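PDB 6W3O: putative methyl-accepting chemotaxis signal transduction protein from Campylobacter jejuni, which probably serves as a chemotaxis receptor whose extracytoplasmic Cache (PDC-type) sensor region binds amino-acid-like ligands, here 4-methylisoleucine. Local coordinates for residues A[78-83]-A[131-136]; A[84-89]-A[109-114]; A[138-143]-A[158-163]. All coordinates share one frame; numbering follows the deposited sequence.

Contact 1: A[78-83]-A[131-136]; sequences ALNVYL and YLDTVL. With SKG (4-methylisoleucine), chain C.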
loop_
_atom_site.group_PDB
_atom_site.type_symbol
_atom_site.label_atom_id
_atom_site.label_comp_id
_atom_site.label_asym_id
_atom_site.label_seq_id
_atom_site.Cartn_x
_atom_site.Cartn_y
_atom_site.Cartn_z
ATOM N N ALA A 78 -1.339 8.477 11.491
ATOM C CA ALA A 78 -1.904 7.153 11.265
ATOM C C ALA A 78 -3.291 7.095 11.891
ATOM O O ALA A 78 -3.654 7.900 12.757
ATOM C CB ALA A 78 -1.028 6.087 11.891
ATOM N N LEU A 79 -4.084 6.142 11.425
ATOM C CA LEU A 79 -5.450 5.985 11.931
ATOM C C LEU A 79 -5.456 5.264 13.287
ATOM O O LEU A 79 -6.146 5.684 14.202
ATOM C CB LEU A 79 -6.304 5.240 10.905
ATOM C CG LEU A 79 -7.784 5.307 11.219
ATOM C CD1 LEU A 79 -8.270 6.759 10.961
ATOM C CD2 LEU A 79 -8.510 4.289 10.342
ATOM N N ASN A 80 -4.695 4.168 13.366
ATOM C CA ASN A 80 -4.584 3.334 14.565
ATOM C C ASN A 80 -3.149 2.900 14.681
ATOM O O ASN A 80 -2.519 2.565 13.657
ATOM C CB ASN A 80 -5.428 2.068 14.535
ATOM C CG ASN A 80 -6.924 2.330 14.435
ATOM O OD1 ASN A 80 -7.507 3.011 15.264
ATOM N ND2 ASN A 80 -7.528 1.772 13.395
ATOM N N VAL A 81 -2.653 2.810 15.916
ATOM C CA VAL A 81 -1.345 2.186 16.172
ATOM C C VAL A 81 -1.558 1.350 17.446
ATOM O O VAL A 81 -2.167 1.830 18.418
ATOM C CB VAL A 81 -0.236 3.242 16.363
ATOM C CG1 VAL A 81 1.062 2.590 16.771
ATOM C CG2 VAL A 81 -0.048 4.094 15.142
ATOM N N TYR A 82 -1.087 0.106 17.449
ATOM C CA TYR A 82 -1.510 -0.837 18.483
ATOM C C TYR A 82 -0.487 -1.918 18.716
ATOM O O TYR A 82 0.333 -2.226 17.859
ATOM C CB TYR A 82 -2.902 -1.440 18.172
ATOM C CG TYR A 82 -3.098 -1.879 16.738
ATOM C CD1 TYR A 82 -3.496 -0.965 15.761
ATOM C CD2 TYR A 82 -2.923 -3.208 16.359
ATOM C CE1 TYR A 82 -3.704 -1.375 14.448
ATOM C CE2 TYR A 82 -3.110 -3.623 15.049
ATOM C CZ TYR A 82 -3.547 -2.708 14.108
ATOM O OH TYR A 82 -3.774 -3.107 12.826
ATOM N N LEU A 83 -0.635 -2.566 19.870
ATOM C CA LEU A 83 0.208 -3.708 20.224
ATOM C C LEU A 83 -0.691 -4.834 20.751
ATOM O O LEU A 83 -1.359 -4.667 21.779
ATOM C CB LEU A 83 1.247 -3.318 21.300
ATOM C CG LEU A 83 2.187 -4.421 21.746
ATOM C CD1 LEU A 83 3.065 -4.893 20.595
ATOM C CD2 LEU A 83 3.009 -4.005 22.935
ATOM N N TYR A 131 -8.311 -3.087 3.644
ATOM C CA TYR A 131 -9.519 -3.667 4.237
ATOM C C TYR A 131 -10.195 -2.652 5.141
ATOM O O TYR A 131 -9.605 -1.635 5.527
ATOM C CB TYR A 131 -9.216 -4.970 4.994
ATOM C CG TYR A 131 -8.416 -4.736 6.233
ATOM C CD1 TYR A 131 -7.031 -4.569 6.184
ATOM C CD2 TYR A 131 -9.037 -4.632 7.460
ATOM C CE1 TYR A 131 -6.323 -4.329 7.348
ATOM C CE2 TYR A 131 -8.337 -4.384 8.627
ATOM C CZ TYR A 131 -6.984 -4.211 8.561
ATOM O OH TYR A 131 -6.280 -3.894 9.721
ATOM N N LEU A 132 -11.456 -2.926 5.459
ATOM C CA LEU A 132 -12.230 -2.021 6.277
ATOM C C LEU A 132 -11.921 -2.189 7.753
ATOM O O LEU A 132 -12.179 -3.240 8.337
ATOM C CB LEU A 132 -13.722 -2.247 6.065
ATOM C CG LEU A 132 -14.653 -1.180 6.654
ATOM C CD1 LEU A 132 -14.517 0.208 6.040
ATOM C CD2 LEU A 132 -16.116 -1.631 6.554
ATOM N N ASP A 133 -11.331 -1.155 8.343
ATOM C CA ASP A 133 -10.944 -1.223 9.769
ATOM C C ASP A 133 -12.143 -1.578 10.654
ATOM O O ASP A 133 -13.216 -0.972 10.532
ATOM C CB ASP A 133 -10.427 0.142 10.210
ATOM C CG ASP A 133 -9.980 0.146 11.624
ATOM O OD1 ASP A 133 -9.123 -0.634 11.937
ATOM O OD2 ASP A 133 -10.392 0.995 12.391
ATOM N N THR A 134 -11.914 -2.459 11.613
ATOM C CA THR A 134 -12.957 -2.912 12.532
ATOM C C THR A 134 -13.462 -1.780 13.411
ATOM O O THR A 134 -14.642 -1.730 13.736
ATOM C CB THR A 134 -12.362 -3.979 13.483
ATOM O OG1 THR A 134 -11.832 -5.060 12.714
ATOM C CG2 THR A 134 -13.415 -4.487 14.421
ATOM N N VAL A 135 -12.565 -0.909 13.874
ATOM C CA VAL A 135 -12.931 0.070 14.903
ATOM C C VAL A 135 -13.448 1.390 14.297
ATOM O O VAL A 135 -14.435 1.962 14.741
ATOM C CB VAL A 135 -11.755 0.291 15.854
ATOM C CG1 VAL A 135 -12.067 1.419 16.809
ATOM C CG2 VAL A 135 -11.499 -0.983 16.645
ATOM N N LEU A 136 -12.768 1.889 13.287
ATOM C CA LEU A 136 -13.087 3.207 12.742
ATOM C C LEU A 136 -13.812 3.133 11.391
ATOM O O LEU A 136 -14.192 4.175 10.850
ATOM C CB LEU A 136 -11.839 4.096 12.667
ATOM C CG LEU A 136 -11.291 4.541 14.043
ATOM C CD1 LEU A 136 -10.008 5.330 13.918
ATOM C CD2 LEU A 136 -12.308 5.370 14.812
HETATM N N SKG C . -7.276 -2.462 11.928
HETATM C CA SKG C . -7.244 -3.563 12.907
HETATM C C SKG C . -8.350 -4.526 12.470
HETATM O O SKG C . -9.420 -4.084 11.984
HETATM C CB SKG C . -7.390 -2.979 14.329
HETATM C CG SKG C . -7.197 -4.101 15.369
HETATM C CD1 SKG C . -6.673 -3.454 16.652
HETATM C CD2 SKG C . -8.537 -4.867 15.615
HETATM O OXT SKG C . -8.185 -5.767 12.599
HETATM C CAE SKG C . -8.640 -2.133 14.543
#
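Asn80 and Asp133 meet from opposite directions, amide and carboxylate planes 37° apart, and Asn80 ND2 gives a weak hydrogen bond of 3.1 Å to Asp133 OD2; the same ND2 has its stronger partner in Asp160. Asp133 OD2 also takes the backbone N of Leu136 at 2.7 Å, on its anti side and 31° out of the carboxylate plane, which closes an Asx motif and helps fix the carboxylate's rotation. Asp133 OD1 receives the amino N of the 4-methylisoleucine at 2.6 Å. Tyr131 OH, itself hydrogen-bonded to Thr142, accepts from ligand N at 2.8 Å, while Thr134 holds ligand O with both its backbone N and, at 2.7 Å, its OG1. Among the apolar contacts, Leu79 and Leu136 slide past each other, Leu79 CG packing tightly on Leu136 CD1 at 3.5 Å. The Tyr82 ring, its CG set between the backbone N and the carbonyl carbon (chi1 45°), carries ligand CD1 3.7 Å above its centre, and Val135 CG2 touches ligand CAE. Tyr82 and Val135, with Tyr131, Asp133 and Thr134, line the amino-acid pocket of the PDC sensor domain. Strand 80-84 runs between strands 90-94 and 152-162, whereas residues 133-136 form the loop leaving edge strand 126-132; Trp115 meets the Tyr82 ring edge-to-face.

Contact 2: A[84-89]-A[109-114]; sequences GLNNGK and DIKTKD. With SKG (4-methylisoleucine), chain C.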
loop_
_atom_site.group_PDB
_atom_site.type_symbol
_atom_site.label_atom_id
_atom_site.label_comp_id
_atom_site.label_asym_id
_atom_site.label_seq_id
_atom_site.Cartn_x
_atom_site.Cartn_y
_atom_site.Cartn_z
ATOM N N GLY A 84 -0.734 -5.922 19.979
ATOM C CA GLY A 84 -1.555 -7.104 20.315
ATOM C C GLY A 84 -0.780 -8.121 21.105
ATOM O O GLY A 84 0.361 -8.448 20.741
ATOM N N LEU A 85 -1.383 -8.648 22.169
ATOM C CA LEU A 85 -0.710 -9.567 23.102
ATOM C C LEU A 85 -1.272 -10.972 22.980
ATOM O O LEU A 85 -2.408 -11.174 22.525
ATOM C CB LEU A 85 -0.885 -9.094 24.541
ATOM C CG LEU A 85 -0.513 -7.639 24.835
ATOM C CD1 LEU A 85 -0.749 -7.336 26.323
ATOM C CD2 LEU A 85 0.931 -7.328 24.472
ATOM N N ASN A 86 -0.476 -11.941 23.419
ATOM C CA ASN A 86 -0.863 -13.356 23.286
ATOM C C ASN A 86 -2.053 -13.749 24.148
ATOM O O ASN A 86 -2.620 -14.817 23.940
ATOM C CB ASN A 86 0.334 -14.242 23.627
ATOM C CG ASN A 86 0.053 -15.718 23.425
ATOM O OD1 ASN A 86 -0.341 -16.147 22.350
ATOM N ND2 ASN A 86 0.278 -16.514 24.492
ATOM N N ASN A 87 -2.456 -12.889 25.081
ATOM C CA ASN A 87 -3.677 -13.134 25.843
ATOM C C ASN A 87 -4.934 -12.636 25.145
ATOM O O ASN A 87 -6.038 -12.716 25.694
ATOM C CB ASN A 87 -3.585 -12.556 27.253
ATOM C CG ASN A 87 -3.453 -11.044 27.278
ATOM O OD1 ASN A 87 -3.548 -10.387 26.246
ATOM N ND2 ASN A 87 -3.258 -10.490 28.490
ATOM N N GLY A 88 -4.768 -12.123 23.913
ATOM C CA GLY A 88 -5.871 -11.648 23.134
ATOM C C GLY A 88 -6.216 -10.178 23.293
ATOM O O GLY A 88 -7.074 -9.653 22.575
ATOM N N LYS A 89 -5.583 -9.504 24.232
ATOM C CA LYS A 89 -5.819 -8.070 24.403
ATOM C C LYS A 89 -4.933 -7.273 23.473
ATOM O O LYS A 89 -3.831 -7.688 23.127
ATOM C CB LYS A 89 -5.563 -7.659 25.838
ATOM C CG LYS A 89 -6.410 -8.462 26.816
ATOM C CD LYS A 89 -6.489 -7.798 28.158
ATOM C CE LYS A 89 -7.110 -8.754 29.179
ATOM N NZ LYS A 89 -6.820 -8.299 30.544
ATOM N N ASP A 109 -10.881 -9.728 18.998
ATOM C CA ASP A 109 -10.666 -11.006 18.306
ATOM C C ASP A 109 -9.361 -10.996 17.508
ATOM O O ASP A 109 -9.308 -11.385 16.344
ATOM C CB ASP A 109 -11.843 -11.329 17.366
ATOM C CG ASP A 109 -13.158 -11.453 18.103
ATOM O OD1 ASP A 109 -13.162 -12.129 19.142
ATOM O OD2 ASP A 109 -14.167 -10.846 17.673
ATOM N N ILE A 110 -8.283 -10.585 18.154
ATOM C CA ILE A 110 -7.077 -10.285 17.400
ATOM C C ILE A 110 -6.387 -11.502 16.805
ATOM O O ILE A 110 -5.789 -11.428 15.742
ATOM C CB ILE A 110 -6.053 -9.417 18.159
ATOM C CG1 ILE A 110 -5.423 -10.191 19.333
ATOM C CG2 ILE A 110 -6.679 -8.083 18.553
ATOM C CD1 ILE A 110 -4.333 -9.432 20.055
ATOM N N LYS A 111 -6.556 -12.667 17.419
ATOM C CA LYS A 111 -5.896 -13.847 16.889
ATOM C C LYS A 111 -6.554 -14.427 15.628
ATOM O O LYS A 111 -5.982 -15.314 14.979
ATOM C CB LYS A 111 -5.782 -14.912 17.955
ATOM C CG LYS A 111 -4.741 -14.580 19.005
ATOM C CD LYS A 111 -4.518 -15.767 19.928
ATOM C CE LYS A 111 -3.389 -15.510 20.881
ATOM N NZ LYS A 111 -3.202 -16.627 21.855
ATOM N N THR A 112 -7.697 -13.862 15.239
ATOM C CA THR A 112 -8.356 -14.221 13.991
ATOM C C THR A 112 -7.861 -13.377 12.841
ATOM O O THR A 112 -8.315 -13.544 11.697
ATOM C CB THR A 112 -9.883 -14.056 14.051
ATOM O OG1 THR A 112 -10.238 -12.668 14.185
ATOM C CG2 THR A 112 -10.462 -14.831 15.205
ATOM N N LYS A 113 -7.088 -12.345 13.176
ATOM C CA LYS A 113 -6.722 -11.354 12.165
ATOM C C LYS A 113 -5.459 -11.755 11.393
ATOM O O LYS A 113 -4.474 -12.171 11.974
ATOM C CB LYS A 113 -6.508 -9.983 12.796
ATOM C CG LYS A 113 -7.656 -9.451 13.641
ATOM C CD LYS A 113 -8.922 -9.227 12.838
ATOM C CE LYS A 113 -9.959 -8.521 13.693
ATOM N NZ LYS A 113 -11.219 -8.394 12.932
ATOM N N ASP A 114 -5.469 -11.527 10.092
ATOM C CA ASP A 114 -4.288 -11.781 9.289
ATOM C C ASP A 114 -3.095 -10.935 9.745
ATOM O O ASP A 114 -1.958 -11.429 9.764
ATOM C CB ASP A 114 -4.557 -11.522 7.796
ATOM C CG ASP A 114 -5.444 -12.585 7.155
ATOM O OD1 ASP A 114 -5.597 -13.696 7.709
ATOM O OD2 ASP A 114 -5.995 -12.290 6.078
HETATM N N SKG C . -7.276 -2.462 11.928
HETATM C CA SKG C . -7.244 -3.563 12.907
HETATM C C SKG C . -8.350 -4.526 12.470
HETATM O O SKG C . -9.420 -4.084 11.984
HETATM C CB SKG C . -7.390 -2.979 14.329
HETATM C CG SKG C . -7.197 -4.101 15.369
HETATM C CD1 SKG C . -6.673 -3.454 16.652
HETATM C CD2 SKG C . -8.537 -4.867 15.615
HETATM O OXT SKG C . -8.185 -5.767 12.599
HETATM C CAE SKG C . -8.640 -2.133 14.543
HETATM O O HOH W 1 -8.798 -10.919 21.038
#
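Lys111 NZ is gripped twice by one residue: it donates to Asn86 O at 2.8 Å and to Asn86 OD1 at 2.9 Å. The two acceptors are met differently, the backbone carbonyl with the donor tilted only 18° from its plane, the side-chain amide from above, 58° out of plane. The lysine chain reaches them fully extended beyond CG, while Asn86, its CG turned anti to the backbone N (chi1 -176°), brings OD1 round beside its own carbonyl. Deeper in, Ile110 enters the curve of the 84-89 segment. Ile110 CD1 lies 3.6 Å from Gly84 CA and as near to Leu85 O and Lys89 O, and CG1 rests against Gly88 O. A water bridges the backbones, donating to Gly88 O at 2.6 Å and accepting from Ile110 N at 2.9 Å. Within 84-89, a type I turn from Leu85 to Gly88 joins strands 80-84 and 90-94, and Asn87 OD1 accepts from Lys89 N, an Asx turn. Ile110 also packs on Trp115 and Tyr116 of helix 114-119. The chemistry thus grades from a buried methyl to an ammonium held by neutral oxygens at the exposed end, tying the turn to the approach to helix 114-119 without a salt bridge across the contact.

Contact 3: A[138-143]-A[158-163]; sequences QYVITY and GVDIPS. With SKG (4-methylisoleucine), chain C.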
loop_
_atom_site.group_PDB
_atom_site.type_symbol
_atom_site.label_atom_id
_atom_site.label_comp_id
_atom_site.label_asym_id
_atom_site.label_seq_id
_atom_site.Cartn_x
_atom_site.Cartn_y
_atom_site.Cartn_z
ATOM N N GLN A 138 -12.811 2.740 8.320
ATOM C CA GLN A 138 -12.129 3.306 7.151
ATOM C C GLN A 138 -11.295 2.222 6.492
ATOM O O GLN A 138 -10.764 1.356 7.191
ATOM C CB GLN A 138 -11.274 4.508 7.536
ATOM C CG GLN A 138 -12.140 5.613 8.124
ATOM C CD GLN A 138 -11.360 6.801 8.565
ATOM O OE1 GLN A 138 -10.465 7.239 7.856
ATOM N NE2 GLN A 138 -11.785 7.412 9.672
ATOM N N TYR A 139 -11.073 2.339 5.187
ATOM C CA TYR A 139 -10.200 1.390 4.526
ATOM C C TYR A 139 -8.748 1.743 4.870
ATOM O O TYR A 139 -8.326 2.925 4.794
ATOM C CB TYR A 139 -10.404 1.386 3.013
ATOM C CG TYR A 139 -11.683 0.714 2.656
ATOM C CD1 TYR A 139 -11.755 -0.653 2.537
ATOM C CD2 TYR A 139 -12.866 1.465 2.567
ATOM C CE1 TYR A 139 -12.970 -1.287 2.358
ATOM C CE2 TYR A 139 -14.069 0.852 2.335
ATOM C CZ TYR A 139 -14.113 -0.516 2.222
ATOM O OH TYR A 139 -15.330 -1.107 2.083
ATOM N N VAL A 140 -8.021 0.730 5.316
ATOM C CA VAL A 140 -6.629 0.871 5.793
ATOM C C VAL A 140 -5.753 -0.172 5.160
ATOM O O VAL A 140 -6.222 -1.250 4.759
ATOM C CB VAL A 140 -6.509 0.785 7.316
ATOM C CG1 VAL A 140 -7.268 1.934 7.976
ATOM C CG2 VAL A 140 -6.963 -0.556 7.830
ATOM N N ILE A 141 -4.462 0.159 5.063
ATOM C CA ILE A 141 -3.403 -0.808 4.856
ATOM C C ILE A 141 -2.672 -0.919 6.207
ATOM O O ILE A 141 -2.356 0.121 6.809
ATOM C CB ILE A 141 -2.451 -0.270 3.790
ATOM C CG1 ILE A 141 -3.154 -0.219 2.429
ATOM C CG2 ILE A 141 -1.226 -1.145 3.695
ATOM C CD1 ILE A 141 -2.455 0.633 1.391
ATOM N N THR A 142 -2.501 -2.157 6.668
ATOM C CA THR A 142 -1.878 -2.415 7.948
ATOM C C THR A 142 -0.469 -2.936 7.730
ATOM O O THR A 142 -0.222 -3.829 6.913
ATOM C CB THR A 142 -2.724 -3.387 8.779
ATOM O OG1 THR A 142 -3.986 -2.782 9.041
ATOM C CG2 THR A 142 -2.005 -3.777 10.105
ATOM N N TYR A 143 0.443 -2.365 8.499
ATOM C CA TYR A 143 1.831 -2.830 8.602
ATOM C C TYR A 143 1.960 -3.440 9.991
ATOM O O TYR A 143 1.698 -2.776 10.978
ATOM C CB TYR A 143 2.768 -1.611 8.489
ATOM C CG TYR A 143 2.605 -0.855 7.218
ATOM C CD1 TYR A 143 1.573 0.064 7.074
ATOM C CD2 TYR A 143 3.378 -1.157 6.097
ATOM C CE1 TYR A 143 1.346 0.689 5.861
ATOM C CE2 TYR A 143 3.119 -0.550 4.863
ATOM C CZ TYR A 143 2.121 0.384 4.774
ATOM O OH TYR A 143 1.875 1.065 3.563
ATOM N N GLY A 158 0.912 -3.168 15.254
ATOM C CA GLY A 158 0.196 -2.826 14.018
ATOM C C GLY A 158 0.101 -1.345 13.850
ATOM O O GLY A 158 -0.083 -0.583 14.802
ATOM N N VAL A 159 0.180 -0.926 12.580
ATOM C CA VAL A 159 0.058 0.468 12.157
ATOM C C VAL A 159 -0.908 0.505 10.993
ATOM O O VAL A 159 -0.697 -0.165 9.974
ATOM C CB VAL A 159 1.428 1.044 11.732
ATOM C CG1 VAL A 159 1.243 2.439 11.172
ATOM C CG2 VAL A 159 2.400 1.028 12.869
ATOM N N ASP A 160 -2.028 1.233 11.156
ATOM C CA ASP A 160 -3.023 1.355 10.094
ATOM C C ASP A 160 -2.939 2.727 9.443
ATOM O O ASP A 160 -3.107 3.758 10.105
ATOM C CB ASP A 160 -4.451 1.214 10.686
ATOM C CG ASP A 160 -4.761 -0.133 11.289
ATOM O OD1 ASP A 160 -4.005 -1.099 11.063
ATOM O OD2 ASP A 160 -5.769 -0.179 12.044
ATOM N N ILE A 161 -2.682 2.717 8.137
ATOM C CA ILE A 161 -2.620 3.916 7.347
ATOM C C ILE A 161 -3.814 3.911 6.384
ATOM O O ILE A 161 -4.044 2.929 5.709
ATOM C CB ILE A 161 -1.321 3.953 6.523
ATOM C CG1 ILE A 161 -0.094 3.798 7.440
ATOM C CG2 ILE A 161 -1.242 5.254 5.714
ATOM C CD1 ILE A 161 0.083 4.909 8.451
ATOM N N PRO A 162 -4.583 5.023 6.291
ATOM C CA PRO A 162 -5.703 5.020 5.356
ATOM C C PRO A 162 -5.247 4.728 3.932
ATOM O O PRO A 162 -4.256 5.320 3.447
ATOM C CB PRO A 162 -6.236 6.462 5.458
ATOM C CG PRO A 162 -5.875 6.912 6.848
ATOM C CD PRO A 162 -4.507 6.289 7.038
ATOM N N SER A 163 -5.890 3.765 3.278
ATOM C CA SER A 163 -5.596 3.484 1.877
ATOM C C SER A 163 -5.830 4.666 0.954
ATOM O O SER A 163 -5.100 4.820 -0.037
ATOM C CB SER A 163 -6.326 2.243 1.372
ATOM O OG SER A 163 -7.654 2.394 1.632
HETATM N N SKG C . -7.276 -2.462 11.928
HETATM C CA SKG C . -7.244 -3.563 12.907
HETATM C C SKG C . -8.350 -4.526 12.470
HETATM O O SKG C . -9.420 -4.084 11.984
HETATM C CB SKG C . -7.390 -2.979 14.329
HETATM C CG SKG C . -7.197 -4.101 15.369
HETATM C CD1 SKG C . -6.673 -3.454 16.652
HETATM C CD2 SKG C . -8.537 -4.867 15.615
HETATM O OXT SKG C . -8.185 -5.767 12.599
HETATM C CAE SKG C . -8.640 -2.133 14.543
#
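Strands 139-143 and 158-162 run antiparallel, their axes 4.4 Å apart at closest approach and 145° between directions, as the two arms of a beta hairpin. Ile141 with Ile161 and Tyr143 with Val159 are hydrogen-bonded pairs; Ile141 N to Ile161 O measures 2.9 Å, and Ile161 N returns to Ile141 O. Val140 with Pro162 and Thr142 with Asp160 are the non-hydrogen-bonded pairs. Past the strand end, Ser163 N continues the ladder to Tyr139 O at 3.0 Å. On the face of Thr142 and Asp160 the two side chains lie alongside, pointing the same way, and Thr142 OG1 donates to Asp160 OD1 at 2.6 Å, from above the carboxylate plane. Asp160 OD2 accepts from the ligand's amino N at 2.7 Å. Tyr82 OH also bonds to OD1 and Asn80 ND2 to OD2, so each carboxylate oxygen has more than one partner. Val140 crosses the root of Asp160, Val140 CB to Asp160 CB 4.0 Å. The opposite face is largely apolar: Tyr143 CE1 packs on Ile161 CG1 at 3.8 Å, and Tyr143 CB meets Val159 CB; Tyr143 OH bonds to Asn36. Strand 126-132 flanks the hairpin beside 139-149 and strand 80-84 beside 152-162, while Phe32, Phe39 and Thr40 of the long helix 4-48 pack against Tyr143 and Val159 on the face away from the ligand.

Contacts 1 and 3 are buried neighbours, their centres about 6 Å apart, and both reach the same antiparallel sheet; contact 2 lies farther from the chain's centre, partly buried, nested inside the loop that contact 1 closes. Contacts 1 and 3 share hydroxyl-carboxylate and hydroxyl-hydroxyl bonds around the ligand. Contact 3 rests on a regular strand ladder, contact 1 on side chains and a loop converging on the ligand, and contact 2 on a turn held by a lysine, a water and one isoleucine. Contact 2 approaches the ligand through Lys113, near Thr134 of contact 1.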